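Local coordinates for protein hyaluronidase (Thermobaculum terrenum, PDB 5DIY) that probably acts as a family 84 glycoside hydrolase, an O-GlcNAcase that removes N-acetylglucosamine, held here as a variant changed at its predicted proton donor, at residues F272-N277 against Q285-Q290; Q290-L295 against D299-M304. All coordinates share one frame; numbering follows the deposited sequence.

Contact 1 (F272-N277 against Q285-Q290); sequences FAQYLN and QDSWRQ
Q274 reaches from its helix to the side of the next one and sets its amide between S287 and Q290. Its CG lies anti to the carbonyl carbon (chi1 -70°), and from there the chain runs extended across the gap, so that the amide arrives at the level of the serine hydroxyl. NE2 of Q274 donates to OG of S287 over 2.6 Å, with an N-H...O angle of 153°; the hydroxyl lies close to the amide plane, where the N-H bonds themselves lie. CB of S287 is 3.2 Å from NE2 of Q274, and OG of S287 is also near the root of the chain, 3.6 Å from CB of Q274. The other end of the amide faces Q290, whose extended side chain crosses that of Q274 at about a right angle with the two amide planes turned 59° apart. OE1 of Q274 and NE2 of Q290 stand 2.7 Å apart, but the angle is poor for a hydrogen bond. Cut back to an alanine, the side chain would no longer reach across, and the S287 hydroxyl would probably lose this donor and a gap open between the helices. Helix 262-277 follows the last barrel strand, 251-256, against which F272 and L276 pack; helix 284-296 packs beside it, with S287 also touching T271 and Q290 touching Y270.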
ATOM      1  N   PHE C 272       2.420   8.125   9.617  1.00 26.40           N
ATOM      2  CA  PHE C 272       1.500   7.279  10.377  1.00 26.65           C
ATOM      3  C   PHE C 272       1.756   7.394  11.883  1.00 27.19           C
ATOM      4  O   PHE C 272       0.822   7.631  12.646  1.00 27.21           O
ATOM      5  CB  PHE C 272       1.624   5.839   9.858  1.00 26.00           C
ATOM      6  CG  PHE C 272       0.973   4.787  10.716  1.00 25.81           C
ATOM      7  CD1 PHE C 272      -0.409   4.699  10.812  1.00 26.06           C
ATOM      8  CD2 PHE C 272       1.749   3.832  11.376  1.00 25.89           C
ATOM      9  CE1 PHE C 272      -1.016   3.706  11.582  1.00 26.27           C
ATOM     10  CE2 PHE C 272       1.152   2.835  12.146  1.00 26.35           C
ATOM     11  CZ  PHE C 272      -0.236   2.770  12.247  1.00 26.01           C
ATOM     12  N   ALA C 273       3.021   7.283  12.290  1.00 28.66           N
ATOM     13  CA  ALA C 273       3.419   7.407  13.707  1.00 29.40           C
ATOM     14  C   ALA C 273       3.129   8.785  14.309  1.00 30.16           C
ATOM     15  O   ALA C 273       2.714   8.884  15.466  1.00 28.75           O
ATOM     16  CB  ALA C 273       4.893   7.068  13.875  1.00 29.79           C
ATOM     17  N   GLN C 274       3.355   9.844  13.532  1.00 30.77           N
ATOM     18  CA  GLN C 274       3.012  11.197  13.978  1.00 31.17           C
ATOM     19  C   GLN C 274       1.504  11.377  14.148  1.00 30.49           C
ATOM     20  O   GLN C 274       1.074  12.008  15.114  1.00 29.93           O
ATOM     21  CB  GLN C 274       3.580  12.266  13.038  1.00 33.64           C
ATOM     22  CG  GLN C 274       5.101  12.388  13.113  1.00 36.22           C
ATOM     23  CD  GLN C 274       5.599  13.779  12.778  1.00 38.33           C
ATOM     24  OE1 GLN C 274       6.356  14.386  13.542  1.00 41.87           O
ATOM     25  NE2 GLN C 274       5.180  14.294  11.635  1.00 38.69           N
ATOM     26  N   TYR C 275       0.710  10.821  13.227  1.00 29.63           N
ATOM     27  CA  TYR C 275      -0.753  10.837  13.365  1.00 29.26           C
ATOM     28  C   TYR C 275      -1.177  10.154  14.661  1.00 30.08           C
ATOM     29  O   TYR C 275      -1.978  10.705  15.410  1.00 32.26           O
ATOM     30  CB  TYR C 275      -1.466  10.168  12.171  1.00 28.74           C
ATOM     31  CG  TYR C 275      -2.922   9.835  12.453  1.00 27.98           C
ATOM     32  CD1 TYR C 275      -3.923  10.804  12.330  1.00 27.47           C
ATOM     33  CD2 TYR C 275      -3.295   8.557  12.893  1.00 27.52           C
ATOM     34  CE1 TYR C 275      -5.251  10.510  12.611  1.00 27.18           C
ATOM     35  CE2 TYR C 275      -4.617   8.252  13.171  1.00 27.39           C
ATOM     36  CZ  TYR C 275      -5.594   9.227  13.033  1.00 27.24           C
ATOM     37  OH  TYR C 275      -6.903   8.911  13.306  1.00 26.11           O
ATOM     38  N   LEU C 276      -0.646   8.960  14.920  1.00 29.70           N
ATOM     39  CA  LEU C 276      -0.991   8.221  16.141  1.00 29.86           C
ATOM     40  C   LEU C 276      -0.607   9.002  17.402  1.00 31.33           C
ATOM     41  O   LEU C 276      -1.350   8.990  18.383  1.00 30.47           O
ATOM     42  CB  LEU C 276      -0.326   6.846  16.177  1.00 29.19           C
ATOM     43  CG  LEU C 276      -0.685   5.832  15.085  1.00 28.97           C
ATOM     44  CD1 LEU C 276       0.266   4.649  15.169  1.00 28.55           C
ATOM     45  CD2 LEU C 276      -2.143   5.386  15.160  1.00 28.64           C
ATOM     46  N   ASN C 277       0.539   9.680  17.366  1.00 32.37           N
ATOM     47  CA  ASN C 277       1.018  10.463  18.512  1.00 35.18           C
ATOM     48  C   ASN C 277       0.123  11.646  18.892  1.00 35.74           C
ATOM     49  O   ASN C 277      -0.069  11.919  20.077  1.00 35.88           O
ATOM     50  CB  ASN C 277       2.436  10.969  18.257  1.00 37.12           C
ATOM     51  CG  ASN C 277       3.027  11.671  19.463  1.00 39.39           C
ATOM     52  OD1 ASN C 277       3.230  11.053  20.510  1.00 41.43           O
ATOM     53  ND2 ASN C 277       3.294  12.969  19.331  1.00 39.95           N
ATOM     54  N   GLN C 285       1.052  17.003   5.107  1.00 29.17           N
ATOM     55  CA  GLN C 285       2.123  17.634   4.325  1.00 29.76           C
ATOM     56  C   GLN C 285       3.275  18.059   5.226  1.00 28.96           C
ATOM     57  O   GLN C 285       4.429  17.851   4.873  1.00 29.39           O
ATOM     58  CB  GLN C 285       1.620  18.839   3.510  1.00 30.51           C
ATOM     59  CG  GLN C 285       0.772  18.470   2.296  1.00 31.09           C
ATOM     60  CD  GLN C 285      -0.622  17.992   2.660  1.00 31.30           C
ATOM     61  OE1 GLN C 285      -1.232  18.478   3.609  1.00 32.56           O
ATOM     62  NE2 GLN C 285      -1.131  17.028   1.907  1.00 32.28           N
ATOM     63  N   ASP C 286       2.956  18.664   6.374  1.00 29.98           N
ATOM     64  CA  ASP C 286       3.958  18.994   7.403  1.00 30.58           C
ATOM     65  C   ASP C 286       4.714  17.732   7.819  1.00 30.38           C
ATOM     66  O   ASP C 286       5.944  17.740   7.942  1.00 29.19           O
ATOM     67  CB  ASP C 286       3.307  19.571   8.672  1.00 31.65           C
ATOM     68  CG  ASP C 286       2.686  20.952   8.475  1.00 33.02           C
ATOM     69  OD1 ASP C 286       2.776  21.545   7.377  1.00 33.82           O
ATOM     70  OD2 ASP C 286       2.103  21.452   9.457  1.00 34.31           O
ATOM     71  N   SER C 287       3.962  16.656   8.049  1.00 29.54           N
ATOM     72  CA  SER C 287       4.538  15.405   8.528  1.00 29.28           C
ATOM     73  C   SER C 287       5.431  14.760   7.476  1.00 28.57           C
ATOM     74  O   SER C 287       6.537  14.314   7.783  1.00 28.27           O
ATOM     75  CB  SER C 287       3.432  14.433   8.937  1.00 30.30           C
ATOM     76  OG  SER C 287       3.984  13.310   9.593  1.00 30.60           O
ATOM     77  N   TRP C 288       4.943  14.724   6.238  1.00 28.15           N
ATOM     78  CA  TRP C 288       5.694  14.149   5.124  1.00 28.36           C
ATOM     79  C   TRP C 288       7.032  14.867   4.886  1.00 29.52           C
ATOM     80  O   TRP C 288       8.034  14.212   4.606  1.00 29.41           O
ATOM     81  CB  TRP C 288       4.846  14.147   3.854  1.00 27.27           C
ATOM     82  CG  TRP C 288       5.372  13.273   2.775  1.00 26.53           C
ATOM     83  CD1 TRP C 288       5.185  11.927   2.639  1.00 26.59           C
ATOM     84  CD2 TRP C 288       6.165  13.685   1.661  1.00 26.90           C
ATOM     85  NE1 TRP C 288       5.820  11.467   1.507  1.00 26.56           N
ATOM     86  CE2 TRP C 288       6.429  12.527   0.884  1.00 26.78           C
ATOM     87  CE3 TRP C 288       6.676  14.920   1.236  1.00 26.36           C
ATOM     88  CZ2 TRP C 288       7.181  12.568  -0.289  1.00 26.76           C
ATOM     89  CZ3 TRP C 288       7.433  14.961   0.068  1.00 27.12           C
ATOM     90  CH2 TRP C 288       7.672  13.786  -0.684  1.00 27.46           C
ATOM     91  N   ARG C 289       7.047  16.194   5.028  1.00 32.32           N
ATOM     92  CA  ARG C 289       8.278  16.996   4.852  1.00 34.08           C
ATOM     93  C   ARG C 289       9.293  16.795   5.977  1.00 34.17           C
ATOM     94  O   ARG C 289      10.496  16.719   5.719  1.00 34.66           O
ATOM     95  CB  ARG C 289       7.948  18.488   4.713  1.00 35.05           C
ATOM     96  CG  ARG C 289       7.218  18.819   3.422  1.00 36.38           C
ATOM     97  CD  ARG C 289       6.573  20.199   3.467  1.00 37.43           C
ATOM     98  NE  ARG C 289       7.568  21.252   3.671  1.00 38.75           N
ATOM     99  CZ  ARG C 289       8.409  21.720   2.739  1.00 39.43           C
ATOM    100  NH1 ARG C 289       8.403  21.248   1.492  1.00 39.03           N
ATOM    101  NH2 ARG C 289       9.277  22.677   3.064  1.00 40.44           N
ATOM    102  N   GLN C 290       8.818  16.722   7.218  1.00 34.29           N
ATOM    103  CA  GLN C 290       9.691  16.371   8.341  1.00 34.38           C
ATOM    104  C   GLN C 290      10.240  14.945   8.186  1.00 33.86           C
ATOM    105  O   GLN C 290      11.415  14.696   8.479  1.00 34.95           O
ATOM    106  CB  GLN C 290       8.972  16.528   9.685  1.00 36.15           C
ATOM    107  CG  GLN C 290       9.924  16.538  10.875  1.00 37.94           C
ATOM    108  CD  GLN C 290       9.240  16.918  12.174  1.00 40.32           C
ATOM    109  OE1 GLN C 290       9.550  17.953  12.768  1.00 41.80           O
ATOM    110  NE2 GLN C 290       8.303  16.082  12.624  1.00 40.29           N
TER

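Contact 2 (Q290-L295 against D299-M304); sequences QAVSTL and DNLSAM
V292 pushes its CG1 methyl into the angle between L301 and M304. CG1 of V292 is 3.8 Å from CG of M304 and 3.9 Å from CD1 of L301, so one methyl group meets both side chains. The valine puts this branch opposite its own backbone N (chi1 168°), which sends it out toward the following helix. L301 answers with both of its branches: CD1 also lies 4.0 Å from CB of V292, while CD2 comes to 4.0 Å from OG of S293, one residue further along. M304 meets the same valine methyl from one turn further along its helix, through the first part of its side chain, with CB 3.9 Å from CG1 of V292; the chain then bends at chi2 and chi3. No hydrogen bond joins the two segments. The hydroxyl of S293 bonds instead to the carbonyl of R289 in its own helix, and OG1 of T294 likewise donates to O of Q290 (3.0 Å). O of Q290 takes the T294 backbone N-H as well, the two donors coming from opposite faces of the carbonyl plane. M304 and A303 further touch L361 of helix 340-362, and V292 touches L267. This is apolar packing between two successive helices, 284-296 and 301-308, joined by a short connection, with the CA atoms of V292 and L301 the nearest pair across the two segments, in the helical region that follows the last strand of the TIM-barrel fold.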
ATOM      1  N   GLN C 290       8.818  16.722   7.218  1.00 34.29           N
ATOM      2  CA  GLN C 290       9.691  16.371   8.341  1.00 34.38           C
ATOM      3  C   GLN C 290      10.240  14.945   8.186  1.00 33.86           C
ATOM      4  O   GLN C 290      11.415  14.696   8.479  1.00 34.95           O
ATOM      5  CB  GLN C 290       8.972  16.528   9.685  1.00 36.15           C
ATOM      6  CG  GLN C 290       9.924  16.538  10.875  1.00 37.94           C
ATOM      7  CD  GLN C 290       9.240  16.918  12.174  1.00 40.32           C
ATOM      8  OE1 GLN C 290       9.550  17.953  12.768  1.00 41.80           O
ATOM      9  NE2 GLN C 290       8.303  16.082  12.624  1.00 40.29           N
ATOM     10  N   ALA C 291       9.392  14.024   7.723  1.00 31.49           N
ATOM     11  CA  ALA C 291       9.803  12.647   7.425  1.00 29.93           C
ATOM     12  C   ALA C 291      10.940  12.598   6.407  1.00 29.86           C
ATOM     13  O   ALA C 291      11.962  11.955   6.657  1.00 29.67           O
ATOM     14  CB  ALA C 291       8.623  11.828   6.919  1.00 29.05           C
ATOM     15  N   VAL C 292      10.751  13.274   5.270  1.00 29.29           N
ATOM     16  CA  VAL C 292      11.769  13.347   4.207  1.00 29.99           C
ATOM     17  C   VAL C 292      13.093  13.936   4.727  1.00 30.53           C
ATOM     18  O   VAL C 292      14.154  13.385   4.452  1.00 31.63           O
ATOM     19  CB  VAL C 292      11.273  14.155   2.970  1.00 28.77           C
ATOM     20  CG1 VAL C 292      12.416  14.479   2.006  1.00 29.10           C
ATOM     21  CG2 VAL C 292      10.181  13.393   2.229  1.00 28.27           C
ATOM     22  N   SER C 293      13.019  15.042   5.468  1.00 32.47           N
ATOM     23  CA  SER C 293      14.212  15.693   6.043  1.00 34.40           C
ATOM     24  C   SER C 293      15.006  14.774   6.979  1.00 34.74           C
ATOM     25  O   SER C 293      16.207  14.584   6.787  1.00 35.79           O
ATOM     26  CB  SER C 293      13.819  16.957   6.803  1.00 34.96           C
ATOM     27  OG  SER C 293      13.112  17.840   5.958  1.00 37.57           O
ATOM     28  N   THR C 294      14.322  14.208   7.973  1.00 34.35           N
ATOM     29  CA  THR C 294      14.917  13.273   8.939  1.00 34.59           C
ATOM     30  C   THR C 294      15.528  12.043   8.264  1.00 34.23           C
ATOM     31  O   THR C 294      16.694  11.712   8.495  1.00 35.11           O
ATOM     32  CB  THR C 294      13.859  12.772   9.949  1.00 35.49           C
ATOM     33  OG1 THR C 294      13.288  13.884  10.646  1.00 36.07           O
ATOM     34  CG2 THR C 294      14.475  11.800  10.972  1.00 37.28           C
ATOM     35  N   LEU C 295      14.734  11.378   7.432  1.00 33.90           N
ATOM     36  CA  LEU C 295      15.123  10.099   6.835  1.00 33.83           C
ATOM     37  C   LEU C 295      16.057  10.229   5.627  1.00 32.93           C
ATOM     38  O   LEU C 295      16.965   9.418   5.469  1.00 32.25           O
ATOM     39  CB  LEU C 295      13.875   9.295   6.449  1.00 34.52           C
ATOM     40  CG  LEU C 295      12.934   8.954   7.615  1.00 35.74           C
ATOM     41  CD1 LEU C 295      11.546   8.565   7.122  1.00 35.92           C
ATOM     42  CD2 LEU C 295      13.522   7.846   8.486  1.00 36.41           C
ATOM     43  N   ASP C 299      18.318  18.528   1.929  1.00 38.49           N
ATOM     44  CA  ASP C 299      18.697  18.868   0.553  1.00 38.36           C
ATOM     45  C   ASP C 299      17.959  18.068  -0.523  1.00 36.80           C
ATOM     46  O   ASP C 299      18.020  18.432  -1.699  1.00 37.68           O
ATOM     47  CB  ASP C 299      20.214  18.703   0.351  1.00 39.10           C
ATOM     48  CG  ASP C 299      21.034  19.748   1.100  1.00 39.70           C
ATOM     49  OD1 ASP C 299      20.484  20.792   1.516  1.00 39.13           O
ATOM     50  OD2 ASP C 299      22.255  19.523   1.258  1.00 41.85           O
ATOM     51  N   ASN C 300      17.294  16.982  -0.135  1.00 35.49           N
ATOM     52  CA  ASN C 300      16.451  16.214  -1.050  1.00 34.84           C
ATOM     53  C   ASN C 300      14.966  16.557  -0.956  1.00 33.70           C
ATOM     54  O   ASN C 300      14.163  15.948  -1.647  1.00 34.64           O
ATOM     55  CB  ASN C 300      16.644  14.719  -0.799  1.00 35.03           C
ATOM     56  CG  ASN C 300      18.067  14.277  -1.024  1.00 34.89           C
ATOM     57  OD1 ASN C 300      18.745  13.853  -0.094  1.00 36.47           O
ATOM     58  ND2 ASN C 300      18.534  14.385  -2.256  1.00 34.11           N
ATOM     59  N   LEU C 301      14.605  17.546  -0.139  1.00 33.82           N
ATOM     60  CA  LEU C 301      13.201  17.839   0.140  1.00 33.93           C
ATOM     61  C   LEU C 301      12.419  18.308  -1.093  1.00 32.73           C
ATOM     62  O   LEU C 301      11.397  17.708  -1.432  1.00 32.16           O
ATOM     63  CB  LEU C 301      13.083  18.859   1.276  1.00 34.56           C
ATOM     64  CG  LEU C 301      11.682  19.249   1.757  1.00 36.28           C
ATOM     65  CD1 LEU C 301      10.836  18.019   2.052  1.00 37.37           C
ATOM     66  CD2 LEU C 301      11.785  20.151   2.980  1.00 36.47           C
ATOM     67  N   SER C 302      12.898  19.355  -1.769  1.00 31.73           N
ATOM     68  CA  SER C 302      12.169  19.908  -2.929  1.00 31.47           C
ATOM     69  C   SER C 302      12.136  18.917  -4.096  1.00 29.32           C
ATOM     70  O   SER C 302      11.135  18.828  -4.805  1.00 29.61           O
ATOM     71  CB  SER C 302      12.730  21.272  -3.366  1.00 32.78           C
ATOM     72  OG  SER C 302      14.061  21.163  -3.842  1.00 35.71           O
ATOM     73  N   ALA C 303      13.215  18.158  -4.273  1.00 27.26           N
ATOM     74  CA  ALA C 303      13.238  17.066  -5.247  1.00 26.83           C
ATOM     75  C   ALA C 303      12.251  15.936  -4.908  1.00 27.27           C
ATOM     76  O   ALA C 303      11.612  15.367  -5.803  1.00 25.41           O
ATOM     77  CB  ALA C 303      14.635  16.504  -5.376  1.00 26.43           C
ATOM     78  N   MET C 304      12.133  15.607  -3.624  1.00 27.37           N
ATOM     79  CA  MET C 304      11.163  14.596  -3.193  1.00 28.18           C
ATOM     80  C   MET C 304       9.735  15.098  -3.385  1.00 28.06           C
ATOM     81  O   MET C 304       8.902  14.369  -3.911  1.00 28.55           O
ATOM     82  CB  MET C 304      11.404  14.155  -1.738  1.00 28.03           C
ATOM     83  CG  MET C 304      12.568  13.178  -1.574  1.00 27.73           C
ATOM     84  SD  MET C 304      12.403  11.650  -2.515  1.00 27.82           S
ATOM     85  CE  MET C 304      10.947  10.935  -1.753  1.00 29.76           C
TER

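How the contacts relate
Contact 1 and contact 2 use different flanks of one helix, 284-296, and follow each other along the chain with their centres 13 Å apart. Q290 belongs to both segments of that helix, but its side chain reaches Q274 in contact 1 and none of 299-304 in contact 2. The two contacts touch each other: CH2 of W288 lies 3.5 Å from O of M304, and NH2 of R289 lies 3.6 Å from CD2 of L301, while R289 also forms a salt bridge with E305. Contact 1, polar, joins the helix to 262-277, which packs on barrel strand 251-256; contact 2, apolar, joins it to helix 301-308. Both lie away from the N-acetylglucosamine site formed by residues such as D119, N223 and D228.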